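Local structure of GDSL-like Lipase (Parabacteroides distasonis, 3P94) at residues A[77-82]-A[118-123]; A[159-164]-A[193-198]; A[26-31]-A[60-65]; A[95-100]-A[144-149]. The protein probably hydrolyses lipid esters as a serine hydrolase of the GDSL (SGNH) family, possibly with lysophospholipase activity. All coordinates share one frame; numbering follows the deposited sequence. Where two conformers were deposited one is given.

Contact 1 (A[77-82]-A[118-123]); sequences AVVILA and IFCSVL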
loop_
_atom_site.group_PDB
_atom_site.type_symbol
_atom_site.label_atom_id
_atom_site.label_comp_id
_atom_site.label_asym_id
_atom_site.label_seq_id
_atom_site.Cartn_x
_atom_site.Cartn_y
_atom_site.Cartn_z
ATOM N N ALA A 77 13.297 -3.482 -4.616
ATOM C CA ALA A 77 12.421 -3.298 -3.459
ATOM C C ALA A 77 10.950 -3.226 -3.841
ATOM O O ALA A 77 10.615 -2.975 -4.994
ATOM C CB ALA A 77 12.815 -2.031 -2.709
ATOM N N VAL A 78 10.077 -3.449 -2.860
ATOM C CA VAL A 78 8.631 -3.314 -3.007
ATOM C C VAL A 78 8.149 -2.377 -1.879
ATOM O O VAL A 78 8.549 -2.529 -0.718
ATOM C CB VAL A 78 7.849 -4.665 -3.061
ATOM C CG1 VAL A 78 8.075 -5.523 -1.799
ATOM C CG2 VAL A 78 6.352 -4.439 -3.331
ATOM N N VAL A 79 7.330 -1.389 -2.246
ATOM C CA VAL A 79 6.742 -0.431 -1.315
ATOM C C VAL A 79 5.321 -0.909 -1.112
ATOM O O VAL A 79 4.558 -0.965 -2.082
ATOM C CB VAL A 79 6.849 1.029 -1.839
ATOM C CG1 VAL A 79 6.046 1.995 -0.973
ATOM C CG2 VAL A 79 8.302 1.471 -1.899
ATOM N N ILE A 80 4.979 -1.329 0.128
ATOM C CA ILE A 80 3.643 -1.853 0.386
ATOM C C ILE A 80 2.825 -0.882 1.244
ATOM O O ILE A 80 3.217 -0.559 2.358
ATOM C CB ILE A 80 3.686 -3.279 1.039
ATOM C CG1 ILE A 80 4.479 -4.288 0.167
ATOM C CG2 ILE A 80 2.255 -3.798 1.353
ATOM C CD1 ILE A 80 4.879 -5.620 0.889
ATOM N N LEU A 81 1.669 -0.466 0.723
ATOM C CA LEU A 81 0.699 0.350 1.431
ATOM C C LEU A 81 -0.636 -0.364 1.285
ATOM O O LEU A 81 -1.249 -0.319 0.225
ATOM C CB LEU A 81 0.661 1.806 0.930
ATOM C CG LEU A 81 -0.448 2.710 1.540
ATOM C CD1 LEU A 81 -0.303 2.839 3.057
ATOM C CD2 LEU A 81 -0.413 4.080 0.902
ATOM N N ALA A 82 -1.037 -1.091 2.336
ATOM C CA ALA A 82 -2.224 -1.940 2.296
ATOM C C ALA A 82 -2.831 -2.167 3.676
ATOM O O ALA A 82 -2.138 -2.066 4.682
ATOM C CB ALA A 82 -1.843 -3.290 1.692
ATOM N N ILE A 118 9.666 -2.401 1.907
ATOM C CA ILE A 118 9.459 -1.090 2.495
ATOM C C ILE A 118 7.980 -1.037 2.881
ATOM O O ILE A 118 7.117 -0.993 2.010
ATOM C CB ILE A 118 9.897 0.061 1.551
ATOM C CG1 ILE A 118 11.432 0.035 1.332
ATOM C CG2 ILE A 118 9.441 1.409 2.108
ATOM C CD1 ILE A 118 11.922 0.802 0.102
ATOM N N PHE A 119 7.692 -1.114 4.185
ATOM C CA PHE A 119 6.321 -1.070 4.678
ATOM C C PHE A 119 5.892 0.359 4.941
ATOM O O PHE A 119 6.665 1.141 5.501
ATOM C CB PHE A 119 6.171 -1.898 5.971
ATOM C CG PHE A 119 5.806 -3.350 5.770
ATOM C CD1 PHE A 119 4.626 -3.704 5.128
ATOM C CD2 PHE A 119 6.610 -4.362 6.280
ATOM C CE1 PHE A 119 4.290 -5.051 4.940
ATOM C CE2 PHE A 119 6.264 -5.709 6.103
ATOM C CZ PHE A 119 5.109 -6.042 5.433
ATOM N N CYS A 120 4.646 0.695 4.557
ATOM C CA CYS A 120 4.064 2.014 4.790
ATOM C C CYS A 120 2.982 1.929 5.833
ATOM O O CYS A 120 2.158 1.016 5.799
ATOM C CB CYS A 120 3.503 2.603 3.498
ATOM S SG CYS A 120 4.724 2.799 2.179
ATOM N N SER A 121 2.921 2.950 6.697
ATOM C CA SER A 121 1.852 3.107 7.674
ATOM C C SER A 121 0.552 3.257 6.930
ATOM O O SER A 121 0.503 4.026 5.964
ATOM C CB SER A 121 2.089 4.371 8.498
ATOM O OG SER A 121 1.954 5.523 7.677
ATOM N N VAL A 122 -0.501 2.560 7.370
ATOM C CA VAL A 122 -1.834 2.738 6.794
ATOM C C VAL A 122 -2.198 4.203 7.085
ATOM O O VAL A 122 -1.898 4.705 8.178
ATOM C CB VAL A 122 -2.859 1.713 7.363
ATOM C CG1 VAL A 122 -4.266 1.975 6.830
ATOM C CG2 VAL A 122 -2.432 0.280 7.045
ATOM N N LEU A 123 -2.749 4.910 6.083
ATOM C CA LEU A 123 -3.094 6.319 6.240
ATOM C C LEU A 123 -4.198 6.520 7.301
ATOM O O LEU A 123 -5.028 5.624 7.512
ATOM C CB LEU A 123 -3.531 6.922 4.899
ATOM C CG LEU A 123 -2.478 7.701 4.101
ATOM C CD1 LEU A 123 -1.243 6.864 3.809
ATOM C CD2 LEU A 123 -3.055 8.222 2.800
HETATM O O HOH W 1 0.637 -1.098 4.755
#
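Ile-80 binds the neighbouring strand through both ends of its backbone. Its N donates to Ile-118 O at 2.9 Å, and its O accepts from Cys-120 N. Ile-118 N adds a third bond, to Val-78 O, with an N-H...O angle of 165°. The bond from Cys-120 N is more bent, at 146°.

Val-79 meets Ile-118 and Cys-120 on one face of the sheet. Its CG1 touches Cys-120 SG at 3.5 Å, and its CG2 lies against Ile-118 CB. Cys-120 SG is anti to its carbonyl carbon (chi1 -59°), which places it beside this valine. On the other face Ile-80 and Phe-119 run side by side, with Ile-80 CD1 at 4.1 Å from Phe-119 CE1.

Past the last direct bond, Leu-81 CD1 packs on Cys-120 CB at 3.8 Å. Leu-81 CD2 meets Leu-123 CD1, the two side chains crossing at about a right angle. Here a water bridges the strands: it accepts from Ala-82 N at 2.9 Å and donates to Cys-120 O at 2.8 Å.

Further out, Val-79 is bonded through its backbone to Val-26 and Met-28 of the next strand. Phe-66 covers Ile-80, and Tyr-161 covers Leu-81 and Cys-120. This is the middle of the parallel sheet of a flavodoxin-like fold. Three direct backbone bonds and then one bridging water hold the strands as they part, while the side chains meeting on both faces are apolar.

Contact 2 (A[159-164]-A[193-198]); sequences VDYHSA and KIVLEA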
loop_
_atom_site.group_PDB
_atom_site.type_symbol
_atom_site.label_atom_id
_atom_site.label_comp_id
_atom_site.label_asym_id
_atom_site.label_seq_id
_atom_site.Cartn_x
_atom_site.Cartn_y
_atom_site.Cartn_z
ATOM N N VAL A 159 7.720 3.438 6.628
ATOM C CA VAL A 159 7.387 4.763 6.102
ATOM C C VAL A 159 6.195 5.280 6.899
ATOM O O VAL A 159 5.080 4.761 6.751
ATOM C CB VAL A 159 7.118 4.706 4.568
ATOM C CG1 VAL A 159 6.627 6.038 4.029
ATOM C CG2 VAL A 159 8.359 4.263 3.812
ATOM N N ASP A 160 6.430 6.289 7.753
ATOM C CA ASP A 160 5.376 6.816 8.606
ATOM C C ASP A 160 4.621 7.998 7.967
ATOM O O ASP A 160 4.772 9.169 8.367
ATOM C CB ASP A 160 5.922 7.188 9.990
ATOM C CG ASP A 160 4.863 7.397 11.067
ATOM O OD1 ASP A 160 3.659 7.231 10.765
ATOM O OD2 ASP A 160 5.239 7.692 12.211
ATOM N N TYR A 161 3.724 7.664 7.033
ATOM C CA TYR A 161 2.826 8.655 6.444
ATOM C C TYR A 161 1.848 9.182 7.488
ATOM O O TYR A 161 1.517 10.367 7.485
ATOM C CB TYR A 161 1.981 8.024 5.323
ATOM C CG TYR A 161 2.688 7.536 4.082
ATOM C CD1 TYR A 161 3.687 8.294 3.483
ATOM C CD2 TYR A 161 2.240 6.404 3.408
ATOM C CE1 TYR A 161 4.276 7.894 2.283
ATOM C CE2 TYR A 161 2.813 6.000 2.207
ATOM C CZ TYR A 161 3.829 6.750 1.646
ATOM O OH TYR A 161 4.389 6.346 0.465
ATOM N N HIS A 162 1.333 8.262 8.331
ATOM C CA HIS A 162 0.284 8.483 9.333
ATOM C C HIS A 162 0.592 9.649 10.284
ATOM O O HIS A 162 -0.251 10.539 10.412
ATOM C CB HIS A 162 0.019 7.183 10.134
ATOM C CG HIS A 162 -1.235 7.234 10.961
ATOM N ND1 HIS A 162 -1.287 7.932 12.156
ATOM C CD2 HIS A 162 -2.449 6.674 10.732
ATOM C CE1 HIS A 162 -2.526 7.784 12.609
ATOM N NE2 HIS A 162 -3.259 7.030 11.794
ATOM N N SER A 163 1.779 9.670 10.933
ATOM C CA SER A 163 2.129 10.755 11.857
ATOM C C SER A 163 2.226 12.119 11.153
ATOM O O SER A 163 1.892 13.148 11.754
ATOM C CB SER A 163 3.436 10.453 12.578
ATOM O OG SER A 163 3.311 9.259 13.334
ATOM N N ALA A 164 2.663 12.118 9.883
ATOM C CA ALA A 164 2.820 13.330 9.078
ATOM C C ALA A 164 1.490 13.896 8.560
ATOM O O ALA A 164 1.438 15.071 8.189
ATOM C CB ALA A 164 3.727 13.041 7.895
ATOM N N LYS A 193 7.590 13.040 -0.577
ATOM C CA LYS A 193 8.786 13.473 0.142
ATOM C C LYS A 193 9.274 12.393 1.107
ATOM O O LYS A 193 10.455 12.067 1.091
ATOM C CB LYS A 193 8.518 14.800 0.885
ATOM C CG LYS A 193 9.757 15.414 1.524
ATOM C CD LYS A 193 9.426 16.711 2.222
ATOM N N ILE A 194 8.361 11.803 1.898
ATOM C CA ILE A 194 8.679 10.781 2.901
ATOM C C ILE A 194 9.135 9.456 2.246
ATOM O O ILE A 194 10.139 8.884 2.675
ATOM C CB ILE A 194 7.454 10.562 3.841
ATOM C CG1 ILE A 194 7.117 11.861 4.608
ATOM C CG2 ILE A 194 7.700 9.394 4.827
ATOM C CD1 ILE A 194 5.746 11.890 5.176
ATOM N N VAL A 195 8.404 8.970 1.225
ATOM C CA VAL A 195 8.735 7.693 0.585
ATOM C C VAL A 195 10.031 7.802 -0.238
ATOM O O VAL A 195 10.787 6.835 -0.272
ATOM C CB VAL A 195 7.548 7.096 -0.228
ATOM C CG1 VAL A 195 7.333 7.795 -1.579
ATOM C CG2 VAL A 195 7.694 5.590 -0.401
ATOM N N LEU A 196 10.308 8.967 -0.866
ATOM C CA LEU A 196 11.544 9.128 -1.636
ATOM C C LEU A 196 12.766 9.044 -0.718
ATOM O O LEU A 196 13.754 8.420 -1.088
ATOM C CB LEU A 196 11.576 10.438 -2.432
ATOM C CG LEU A 196 10.740 10.488 -3.727
ATOM C CD1 LEU A 196 10.781 11.872 -4.314
ATOM C CD2 LEU A 196 11.212 9.457 -4.757
ATOM N N GLU A 197 12.678 9.644 0.479
ATOM C CA GLU A 197 13.753 9.631 1.483
ATOM C C GLU A 197 13.973 8.190 1.985
ATOM O O GLU A 197 15.115 7.766 2.110
ATOM C CB GLU A 197 13.395 10.575 2.643
ATOM C CG GLU A 197 14.580 11.063 3.457
ATOM C CD GLU A 197 14.273 12.172 4.449
ATOM O OE1 GLU A 197 13.351 12.980 4.186
ATOM O OE2 GLU A 197 14.978 12.250 5.481
ATOM N N ALA A 198 12.880 7.436 2.224
ATOM C CA ALA A 198 12.948 6.039 2.668
ATOM C C ALA A 198 13.564 5.127 1.591
ATOM O O ALA A 198 14.418 4.309 1.917
ATOM C CB ALA A 198 11.566 5.542 3.038
#
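Ile-194 reaches from the C-terminal helix 185-202 to Val-159 and Ala-164. Its CB branches two ways. CG2 meets Val-159 CG1 at 3.6 Å and comes more loosely to Tyr-161 CD1. CG1 is anti to the carbonyl carbon (chi1 -62°) and leads to CD1. That tip touches Ala-164 CB at 3.6 Å. One isoleucine thus spans the end of strand 157-159 and the first turn of helix 161-165.

The next turn of the long helix adds Ala-198, whose CB sits 3.5 Å from Val-159 CG2. Val-159 CG1 also lies over one face of the Tyr-161 ring, offset toward its rim. The ring carries its hydroxyl to Val-195, with Tyr-161 OH at 3.3 Å from Val-195 CB.

Asp-160 is the N-cap of helix 161-165. Its OD1 accepts from Ser-163 N at 3.1 Å, met from above the carboxylate plane. Its OD2 accepts from Ser-163 OG at 2.7 Å, on the syn side but tilted out of the plane. On the sheet side, Val-159 packs on Ile-118 and Cys-120. The two segments meet by van der Waals contact of apolar groups and the tyrosine, while the carboxylate is turned to the helix start and would probably stabilise its dipole.

Contact 3 (A[26-31]-A[60-65]); sequences VFMGNS and SEMLVR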
loop_
_atom_site.group_PDB
_atom_site.type_symbol
_atom_site.label_atom_id
_atom_site.label_comp_id
_atom_site.label_asym_id
_atom_site.label_seq_id
_atom_site.Cartn_x
_atom_site.Cartn_y
_atom_site.Cartn_z
ATOM N N VAL A 26 8.768 -1.435 -7.024
ATOM C CA VAL A 26 7.378 -1.669 -7.336
ATOM C C VAL A 26 6.534 -1.120 -6.175
ATOM O O VAL A 26 6.859 -1.367 -5.018
ATOM C CB VAL A 26 7.122 -3.178 -7.599
ATOM C CG1 VAL A 26 5.622 -3.512 -7.591
ATOM C CG2 VAL A 26 7.772 -3.616 -8.914
ATOM N N PHE A 27 5.491 -0.348 -6.488
ATOM C CA PHE A 27 4.548 0.165 -5.492
ATOM C C PHE A 27 3.323 -0.742 -5.513
ATOM O O PHE A 27 2.570 -0.753 -6.496
ATOM C CB PHE A 27 4.165 1.640 -5.763
ATOM C CG PHE A 27 5.143 2.672 -5.233
ATOM C CD1 PHE A 27 6.458 2.698 -5.675
ATOM C CD2 PHE A 27 4.730 3.645 -4.328
ATOM C CE1 PHE A 27 7.357 3.639 -5.173
ATOM C CE2 PHE A 27 5.619 4.607 -3.854
ATOM C CZ PHE A 27 6.925 4.605 -4.287
HETATM N N MSE A 28 3.165 -1.536 -4.450
HETATM C CA MSE A 28 2.047 -2.467 -4.268
HETATM C C MSE A 28 1.017 -1.773 -3.371
HETATM O O MSE A 28 1.366 -1.232 -2.310
HETATM C CB MSE A 28 2.601 -3.797 -3.667
HETATM C CG MSE A 28 1.557 -4.829 -3.272
HETATM SE SE MSE A 28 0.255 -5.227 -4.698
HETATM C CE MSE A 28 1.364 -5.584 -6.114
ATOM N N GLY A 29 -0.233 -1.744 -3.821
ATOM C CA GLY A 29 -1.269 -1.104 -3.037
ATOM C C GLY A 29 -2.689 -1.186 -3.549
ATOM O O GLY A 29 -3.022 -1.937 -4.475
ATOM N N ASN A 30 -3.527 -0.401 -2.899
ATOM C CA ASN A 30 -4.962 -0.297 -3.119
ATOM C C ASN A 30 -5.313 1.001 -3.873
ATOM O O ASN A 30 -4.538 1.438 -4.730
ATOM C CB ASN A 30 -5.669 -0.375 -1.763
ATOM C CG ASN A 30 -5.138 0.577 -0.699
ATOM O OD1 ASN A 30 -4.815 1.757 -0.949
ATOM N ND2 ASN A 30 -5.061 0.085 0.518
ATOM N N SER A 31 -6.483 1.603 -3.547
ATOM C CA SER A 31 -6.988 2.831 -4.174
ATOM C C SER A 31 -6.074 4.045 -3.919
ATOM O O SER A 31 -6.021 4.958 -4.749
ATOM C CB SER A 31 -8.410 3.129 -3.699
ATOM O OG SER A 31 -8.553 2.911 -2.304
ATOM N N SER A 60 -5.643 -9.623 1.052
ATOM C CA SER A 60 -5.875 -10.972 0.527
ATOM C C SER A 60 -5.630 -11.032 -0.994
ATOM O O SER A 60 -4.861 -11.886 -1.432
ATOM C CB SER A 60 -7.274 -11.465 0.877
ATOM O OG SER A 60 -7.351 -11.761 2.261
ATOM N N GLU A 61 -6.231 -10.113 -1.790
ATOM C CA GLU A 61 -6.016 -10.088 -3.250
ATOM C C GLU A 61 -4.567 -9.784 -3.550
ATOM O O GLU A 61 -3.977 -10.358 -4.461
ATOM C CB GLU A 61 -6.912 -9.063 -3.964
ATOM C CG GLU A 61 -8.397 -9.388 -3.895
ATOM C CD GLU A 61 -9.156 -8.629 -2.820
ATOM O OE1 GLU A 61 -8.528 -8.177 -1.834
ATOM O OE2 GLU A 61 -10.382 -8.452 -2.991
HETATM N N MSE A 62 -3.986 -8.898 -2.750
HETATM C CA MSE A 62 -2.608 -8.489 -2.917
HETATM C C MSE A 62 -1.635 -9.643 -2.699
HETATM O O MSE A 62 -0.702 -9.797 -3.501
HETATM C CB MSE A 62 -2.310 -7.324 -1.981
HETATM C CG MSE A 62 -2.876 -6.033 -2.485
HETATM SE SE MSE A 62 -2.266 -4.637 -1.316
HETATM C CE MSE A 62 -4.028 -3.750 -1.108
ATOM N N LEU A 63 -1.856 -10.471 -1.662
ATOM C CA LEU A 63 -0.999 -11.638 -1.400
ATOM C C LEU A 63 -1.060 -12.621 -2.597
ATOM O O LEU A 63 -0.030 -13.168 -2.996
ATOM C CB LEU A 63 -1.410 -12.343 -0.084
ATOM C CG LEU A 63 -0.680 -13.658 0.266
ATOM C CD1 LEU A 63 0.847 -13.460 0.357
ATOM C CD2 LEU A 63 -1.202 -14.249 1.560
ATOM N N VAL A 64 -2.249 -12.802 -3.188
ATOM C CA VAL A 64 -2.445 -13.694 -4.339
ATOM C C VAL A 64 -1.833 -13.062 -5.632
ATOM O O VAL A 64 -1.175 -13.758 -6.401
ATOM C CB VAL A 64 -3.941 -14.068 -4.500
ATOM C CG1 VAL A 64 -4.222 -14.740 -5.848
ATOM C CG2 VAL A 64 -4.381 -14.977 -3.356
ATOM N N ARG A 65 -2.012 -11.756 -5.831
ATOM C CA ARG A 65 -1.495 -10.996 -6.984
ATOM C C ARG A 65 0.034 -10.749 -6.903
ATOM O O ARG A 65 0.664 -10.438 -7.919
ATOM C CB ARG A 65 -2.236 -9.644 -7.015
ATOM C CG ARG A 65 -1.986 -8.817 -8.241
ATOM C CD ARG A 65 -3.007 -7.732 -8.406
ATOM N NE ARG A 65 -3.081 -6.757 -7.303
ATOM C CZ ARG A 65 -2.360 -5.641 -7.221
ATOM N NH1 ARG A 65 -1.391 -5.400 -8.094
ATOM N NH2 ARG A 65 -2.591 -4.767 -6.254
#
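Met-28 SE and CE lie against the guanidinium of Arg-65, the two side chains running antiparallel. Both methionines here are selenomethionines.

One set of contacts surrounds the cation. Met-28 SE lies over one face of the guanidinium, 3.3 Å from Arg-65 NH2. Met-28 CE is 3.4 Å from Arg-65 NH1. Gly-29 O lies at the edge of the same group, in its plane, 3.4 Å from Arg-65 NH2. The charge is met by Asp-69, a salt bridge to NH1, while Gln-57 binds NE. An alanine in place of Arg-65 would probably leave Asp-69 without its charge partner and open a gap beside Met-28.

Strand 23-29 and helix 59-71 belong to the α/β/α sandwich of the SGNH hydrolases. Their local axes are 9.6 Å apart and their N-to-C directions make 143°, nearer antiparallel. The strand runs into Gly-29, Asn-30 and Ser-31, the last probably the nucleophile of a triad with His-182 and Asp-179.

The van der Waals contacts belong to Met-62. Its CG packs on Met-28 SE at 3.9 Å. Its CE closes on Gly-29 C and on Asn-30 CB, each at 3.8 Å. Asn-30 caps the following helix, with OD1 accepting from Ile-32 N.

Contact 4 (A[95-100]-A[144-149]); sequences ALENVF and NKWIKE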
loop_
_atom_site.group_PDB
_atom_site.type_symbol
_atom_site.label_atom_id
_atom_site.label_comp_id
_atom_site.label_asym_id
_atom_site.label_seq_id
_atom_site.Cartn_x
_atom_site.Cartn_y
_atom_site.Cartn_z
ATOM N N ALA A 95 -10.378 -10.555 10.664
ATOM C CA ALA A 95 -9.774 -10.121 11.925
ATOM C C ALA A 95 -8.498 -9.345 11.621
ATOM O O ALA A 95 -7.773 -9.688 10.678
ATOM C CB ALA A 95 -9.479 -11.317 12.823
ATOM N N LEU A 96 -8.244 -8.271 12.384
ATOM C CA LEU A 96 -7.097 -7.391 12.154
ATOM C C LEU A 96 -5.764 -8.154 12.177
ATOM O O LEU A 96 -4.864 -7.805 11.403
ATOM C CB LEU A 96 -7.088 -6.230 13.160
ATOM C CG LEU A 96 -6.355 -4.957 12.732
ATOM C CD1 LEU A 96 -7.024 -4.298 11.535
ATOM C CD2 LEU A 96 -6.279 -3.975 13.872
ATOM N N GLU A 97 -5.658 -9.205 13.023
ATOM C CA GLU A 97 -4.464 -10.055 13.121
ATOM C C GLU A 97 -4.200 -10.803 11.801
ATOM O O GLU A 97 -3.044 -11.043 11.456
ATOM C CB GLU A 97 -4.606 -11.067 14.281
ATOM C CG GLU A 97 -4.474 -10.444 15.666
ATOM C CD GLU A 97 -5.726 -9.911 16.344
ATOM O OE1 GLU A 97 -6.716 -9.596 15.643
ATOM O OE2 GLU A 97 -5.702 -9.783 17.590
ATOM N N ASN A 98 -5.266 -11.164 11.067
ATOM C CA ASN A 98 -5.178 -11.886 9.803
ATOM C C ASN A 98 -4.812 -10.941 8.655
ATOM O O ASN A 98 -4.189 -11.377 7.681
ATOM C CB ASN A 98 -6.474 -12.657 9.536
ATOM C CG ASN A 98 -6.685 -13.804 10.503
ATOM O OD1 ASN A 98 -5.744 -14.426 10.995
ATOM N ND2 ASN A 98 -7.927 -14.116 10.785
ATOM N N VAL A 99 -5.152 -9.642 8.795
ATOM C CA VAL A 99 -4.766 -8.573 7.862
ATOM C C VAL A 99 -3.242 -8.438 7.975
ATOM O O VAL A 99 -2.534 -8.476 6.962
ATOM C CB VAL A 99 -5.498 -7.242 8.183
ATOM C CG1 VAL A 99 -5.028 -6.107 7.269
ATOM C CG2 VAL A 99 -7.020 -7.415 8.117
ATOM N N PHE A 100 -2.746 -8.361 9.231
ATOM C CA PHE A 100 -1.321 -8.296 9.536
ATOM C C PHE A 100 -0.601 -9.546 8.992
ATOM O O PHE A 100 0.482 -9.414 8.431
ATOM C CB PHE A 100 -1.098 -8.149 11.052
ATOM C CG PHE A 100 0.355 -8.210 11.471
ATOM C CD1 PHE A 100 1.252 -7.235 11.066
ATOM C CD2 PHE A 100 0.826 -9.256 12.262
ATOM C CE1 PHE A 100 2.601 -7.307 11.438
ATOM C CE2 PHE A 100 2.174 -9.320 12.644
ATOM C CZ PHE A 100 3.047 -8.341 12.234
ATOM N N ASN A 144 -0.916 -0.391 12.411
ATOM C CA ASN A 144 0.365 0.296 12.211
ATOM C C ASN A 144 1.373 -0.038 13.300
ATOM O O ASN A 144 2.558 -0.120 13.004
ATOM C CB ASN A 144 0.177 1.805 12.113
ATOM C CG ASN A 144 -0.371 2.254 10.782
ATOM O OD1 ASN A 144 -0.392 1.488 9.812
ATOM N ND2 ASN A 144 -0.801 3.511 10.694
ATOM N N LYS A 145 0.899 -0.268 14.545
ATOM C CA LYS A 145 1.749 -0.642 15.670
ATOM C C LYS A 145 2.406 -1.987 15.376
ATOM O O LYS A 145 3.611 -2.138 15.583
ATOM C CB LYS A 145 0.926 -0.694 16.972
ATOM C CG LYS A 145 1.764 -0.599 18.218
ATOM C CD LYS A 145 0.950 -0.920 19.461
ATOM C CE LYS A 145 1.852 -1.064 20.669
ATOM N NZ LYS A 145 1.129 -1.652 21.826
ATOM N N TRP A 146 1.610 -2.946 14.861
ATOM C CA TRP A 146 2.074 -4.289 14.493
ATOM C C TRP A 146 3.039 -4.242 13.310
ATOM O O TRP A 146 4.082 -4.905 13.360
ATOM C CB TRP A 146 0.893 -5.205 14.168
ATOM C CG TRP A 146 0.046 -5.557 15.356
ATOM C CD1 TRP A 146 0.430 -5.592 16.668
ATOM C CD2 TRP A 146 -1.330 -5.948 15.329
ATOM N NE1 TRP A 146 -0.615 -5.993 17.456
ATOM C CE2 TRP A 146 -1.716 -6.211 16.660
ATOM C CE3 TRP A 146 -2.276 -6.106 14.305
ATOM C CZ2 TRP A 146 -3.008 -6.627 16.993
ATOM C CZ3 TRP A 146 -3.553 -6.523 14.636
ATOM C CH2 TRP A 146 -3.900 -6.803 15.961
ATOM N N ILE A 147 2.695 -3.460 12.261
ATOM C CA ILE A 147 3.540 -3.300 11.068
ATOM C C ILE A 147 4.903 -2.728 11.475
ATOM O O ILE A 147 5.932 -3.282 11.080
ATOM C CB ILE A 147 2.867 -2.413 9.987
ATOM C CG1 ILE A 147 1.570 -3.057 9.441
ATOM C CG2 ILE A 147 3.855 -2.106 8.827
ATOM C CD1 ILE A 147 0.683 -2.050 8.584
ATOM N N LYS A 148 4.902 -1.623 12.255
ATOM C CA LYS A 148 6.133 -0.964 12.706
ATOM C C LYS A 148 7.014 -1.899 13.547
ATOM O O LYS A 148 8.227 -1.940 13.333
ATOM C CB LYS A 148 5.824 0.317 13.491
ATOM C CG LYS A 148 7.076 1.188 13.674
ATOM C CD LYS A 148 6.827 2.395 14.572
ATOM C CE LYS A 148 8.018 3.329 14.573
ATOM N NZ LYS A 148 9.264 2.665 15.069
ATOM N N GLU A 149 6.412 -2.633 14.502
ATOM C CA GLU A 149 7.132 -3.571 15.367
ATOM C C GLU A 149 7.749 -4.710 14.535
ATOM O O GLU A 149 8.908 -5.065 14.765
ATOM C CB GLU A 149 6.200 -4.115 16.449
ATOM C CG GLU A 149 6.178 -3.252 17.703
ATOM C CD GLU A 149 4.931 -3.311 18.566
ATOM O OE1 GLU A 149 4.202 -4.329 18.513
ATOM O OE2 GLU A 149 4.691 -2.334 19.312
#
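Phe-100 and Trp-146 form the tight part of this contact between helices 96-112 and 137-153, neighbours in the α/β/α sandwich. The short helical segments cross at -32°, with their axes 10.5 Å apart. Trp-146 CB sits over one face of the Phe-100 ring in a CH-pi contact, 3.9 Å from the ring centroid. Phe-100 CG is anti to the backbone N (chi1 174°), which places CG toward helix 137-153. Phe-100 CE1 comes to 3.4 Å from Trp-146 O. The phenyl ring and the five-membered ring of the indole are inclined at 49°. An alanine in place of Phe-100 would probably leave Trp-146 CB without its ring face and open a gap between the helices.

The far end of the indole is held by the first turn of helix 96-112. Leu-96 CG packs on Trp-146 CZ3 at 3.7 Å, and Leu-96 C lies at the edge of the indole.

The solvent side is less ordered, since the exposed Glu-97 has two conformers. In the one given, it bends at chi2 to bring Glu-97 CD 3.6 Å from Trp-146 CH2. Its OE2 is hydrogen-bonded to O1 of a tetraethylene glycol, probably from the crystallisation liquor.

Contact 3 comes first along the chain. Contacts 1 and 4 follow with their segments alternating, and contact 2 comes last. Contact 1 lies in the middle of the parallel sheet, its centre about 10 Å from those of contacts 2 and 3 and about 12 Å from that of contact 4. Contact 3 is joined to it by the next strand, where Val-79 O meets Met-28 N. Contact 2 is joined to it by the edge strand 157-159, and contact 4 by Asn-144 OD1 at Val-122 N. Helices 59-71 and 137-153 pack on the sheet face of Ile-80 and Phe-119, and helix 185-202 on the other. Strand 23-29 of this sheet leads to Ser-31, the probable nucleophile.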